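PDB 5FIG: CSP3 from Bacillus subtilis, which binds and stores large amounts of Cu(I) in the bacterial cytosol, protecting the cell against copper toxicity. Local coordinates for the interface of chains A and B. Numbering follows the deposited sequence. Chains: chain A/B, CSP3.

The interface of chains A and B. Residues chain A 13, 53-54, 57; chain B 13, 16-17, 20-21.
A:Gln57 meets B:Asn20 and B:Lys17 across the interface and shows how the two ends of one amide, OE1 and NE2, can each find a partner on the other chain, one directly and one through water. Its carbonyl OE1 accepts a hydrogen bond of 2.6 Å from the amide ND2 of B:Asn20, nearly straight (166° at the hydrogen) and in the plane of both amides, although those planes are turned 58° apart. NE2 of A:Gln57 is 2.8 Å from water 1, which links it to the backbone carbonyl O of B:Ile13. With CG beside the backbone N (chi1 -68°) and an extended chain beyond it, the amide reaches B:Lys17, whose CA is 3.6 Å from NE2 of A:Gln57. Packing is tight behind the amides, where CB of A:Gln57 meets CB of B:Asn20 at 3.4 Å, and alongside them the methyl CE of B:Met16 comes within 3.6 Å of CG1 of A:Val53. A leucine in place of A:Gln57 would probably leave the B:Asn20 amide without its acceptor and cut the water link to B:Ile13. The contact is looser at the two-fold-related isoleucines, where CD1 of A:Ile13 touches CG2 of B:Ile13 at 3.9 Å, and where water 1 spans the chains. The two-fold repeats the contact with chains exchanged; the structure alone does not show whether this pairing is biological. Each chain is a four-helix bundle, and the contact lies on the outer face of helices 6-27 and 36-57.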
ATOM      1  N   ILE A  13      -6.922 -11.883   3.626  1.00 11.34           N
ATOM      2  CA  ILE A  13      -5.564 -12.347   3.832  1.00 11.95           C
ATOM      3  C   ILE A  13      -5.318 -13.609   2.977  1.00 12.44           C
ATOM      4  O   ILE A  13      -4.300 -13.749   2.331  1.00 12.44           O
ATOM      5  CB  ILE A  13      -5.273 -12.642   5.321  1.00 12.96           C
ATOM      6  CG1 ILE A  13      -5.213 -11.311   6.093  1.00 13.08           C
ATOM      7  CG2 ILE A  13      -3.982 -13.443   5.517  1.00 13.81           C
ATOM      8  CD1 ILE A  13      -5.296 -11.427   7.570  1.00 14.26           C
ATOM      9  N   VAL A  53      -8.130  -5.015   4.430  1.00 11.08           N
ATOM     10  CA  VAL A  53      -7.683  -5.436   5.752  1.00 11.41           C
ATOM     11  C   VAL A  53      -7.363  -4.239   6.650  1.00 12.17           C
ATOM     12  O   VAL A  53      -7.837  -4.128   7.786  1.00 12.40           O
ATOM     13  CB  VAL A  53      -6.525  -6.392   5.693  1.00 11.21           C
ATOM     14  CG1 VAL A  53      -5.946  -6.655   7.080  1.00 12.06           C
ATOM     15  CG2 VAL A  53      -6.996  -7.689   5.017  1.00 10.72           C
ATOM     16  N   LYS A  54      -6.581  -3.310   6.117  1.00 12.41           N
ATOM     17  CA  LYS A  54      -6.247  -2.132   6.890  1.00 13.76           C
ATOM     18  C   LYS A  54      -7.481  -1.316   7.266  1.00 13.95           C
ATOM     19  O   LYS A  54      -7.585  -0.858   8.398  1.00 14.76           O
ATOM     20  CB  LYS A  54      -5.276  -1.276   6.089  1.00 14.66           C
ATOM     21  CG  LYS A  54      -4.761  -0.084   6.826  1.00 16.65           C
ATOM     22  CD  LYS A  54      -4.008   0.913   5.958  1.00 17.96           C
ATOM     23  CE  LYS A  54      -3.169   0.298   4.842  1.00 18.05           C
ATOM     24  NZ  LYS A  54      -2.266   1.341   4.288  1.00 19.47           N
ATOM     25  N   GLN A  57      -9.335  -3.145  10.023  1.00 14.65           N
ATOM     26  CA  GLN A  57      -8.596  -3.169  11.301  1.00 15.92           C
ATOM     27  C   GLN A  57      -8.555  -1.808  11.969  1.00 17.07           C
ATOM     28  O   GLN A  57      -8.410  -1.711  13.179  1.00 18.12           O
ATOM     29  CB  GLN A  57      -7.185  -3.700  11.107  1.00 15.69           C
ATOM     30  CG  GLN A  57      -7.164  -5.153  10.750  1.00 15.20           C
ATOM     31  CD  GLN A  57      -5.764  -5.721  10.504  1.00 15.31           C
ATOM     32  OE1 GLN A  57      -4.827  -5.008  10.182  1.00 15.56           O
ATOM     33  NE2 GLN A  57      -5.647  -7.031  10.658  1.00 15.53           N
TER
ATOM     34  N   ILE B  13       1.690 -10.306   9.756  1.00 12.86           N
ATOM     35  CA  ILE B  13       0.199 -10.177   9.757  1.00 13.46           C
ATOM     36  C   ILE B  13      -0.267  -9.815  11.192  1.00 13.93           C
ATOM     37  O   ILE B  13      -1.125  -8.987  11.403  1.00 13.55           O
ATOM     38  CB  ILE B  13      -0.455 -11.460   9.221  1.00 14.53           C
ATOM     39  CG1 ILE B  13      -0.180 -11.580   7.712  1.00 14.54           C
ATOM     40  CG2 ILE B  13      -1.942 -11.488   9.537  1.00 15.35           C
ATOM     41  CD1 ILE B  13      -0.457 -12.933   7.146  1.00 15.36           C
ATOM     42  N   MET B  16       0.660  -6.175  11.999  1.00 15.11           N
ATOM     43  CA  MET B  16      -0.306  -5.289  11.316  0.50 15.78           C
ATOM     44  C   MET B  16      -1.565  -5.168  12.106  1.00 16.18           C
ATOM     45  O   MET B  16      -2.076  -4.080  12.304  1.00 16.29           O
ATOM     46  CB  MET B  16      -0.618  -5.821   9.946  0.50 17.01           C
ATOM     47  CG  MET B  16      -1.215  -4.940   8.916  0.50 18.66           C
ATOM     48  SD  MET B  16      -1.583  -6.053   7.549  0.50 21.22           S
ATOM     49  CE  MET B  16      -2.799  -5.034   6.761  0.50 21.49           C
ATOM     50  N   LYS B  17      -2.103  -6.316  12.518  1.00 15.45           N
ATOM     51  CA  LYS B  17      -3.305  -6.309  13.300  1.00 16.23           C
ATOM     52  C   LYS B  17      -3.113  -5.453  14.549  1.00 15.82           C
ATOM     53  O   LYS B  17      -3.941  -4.660  14.912  1.00 16.02           O
ATOM     54  CB  LYS B  17      -3.681  -7.748  13.677  1.00 17.35           C
ATOM     55  CG  LYS B  17      -4.910  -7.870  14.529  1.00 19.69           C
ATOM     56  CD  LYS B  17      -5.233  -9.332  14.817  1.00 21.19           C
ATOM     57  CE  LYS B  17      -6.475  -9.397  15.681  1.00 23.51           C
ATOM     58  NZ  LYS B  17      -6.811 -10.767  16.168  1.00 25.25           N
ATOM     59  N   ASN B  20      -2.594  -1.692  13.762  1.00 14.62           N
ATOM     60  CA  ASN B  20      -3.868  -1.057  13.339  1.00 15.65           C
ATOM     61  C   ASN B  20      -4.874  -0.896  14.495  1.00 17.15           C
ATOM     62  O   ASN B  20      -5.569   0.095  14.604  1.00 18.13           O
ATOM     63  CB  ASN B  20      -4.501  -1.832  12.177  1.00 15.35           C
ATOM     64  CG  ASN B  20      -3.799  -1.602  10.865  1.00 14.65           C
ATOM     65  OD1 ASN B  20      -3.280  -0.535  10.660  1.00 14.61           O
ATOM     66  ND2 ASN B  20      -3.777  -2.604   9.971  1.00 14.21           N
ATOM     67  N   HIS B  21      -4.968  -1.922  15.350  1.00 17.49           N
ATOM     68  CA  HIS B  21      -5.772  -1.814  16.539  1.00 19.41           C
ATOM     69  C   HIS B  21      -5.321  -0.706  17.485  1.00 19.81           C
ATOM     70  O   HIS B  21      -6.153   0.027  18.030  1.00 21.49           O
ATOM     71  CB  HIS B  21      -5.828  -3.182  17.278  1.00 20.07           C
ATOM     72  CG  HIS B  21      -6.722  -4.163  16.574  1.00 21.10           C
ATOM     73  ND1 HIS B  21      -6.731  -5.502  16.909  1.00 22.00           N
ATOM     74  CD2 HIS B  21      -7.585  -4.043  15.521  1.00 22.01           C
ATOM     75  CE1 HIS B  21      -7.587  -6.157  16.146  1.00 22.39           C
ATOM     76  NE2 HIS B  21      -8.128  -5.298  15.298  1.00 22.70           N
TER
HETATM   77  O   HOH W   1      -3.357  -8.435   9.770  1.00 17.37           O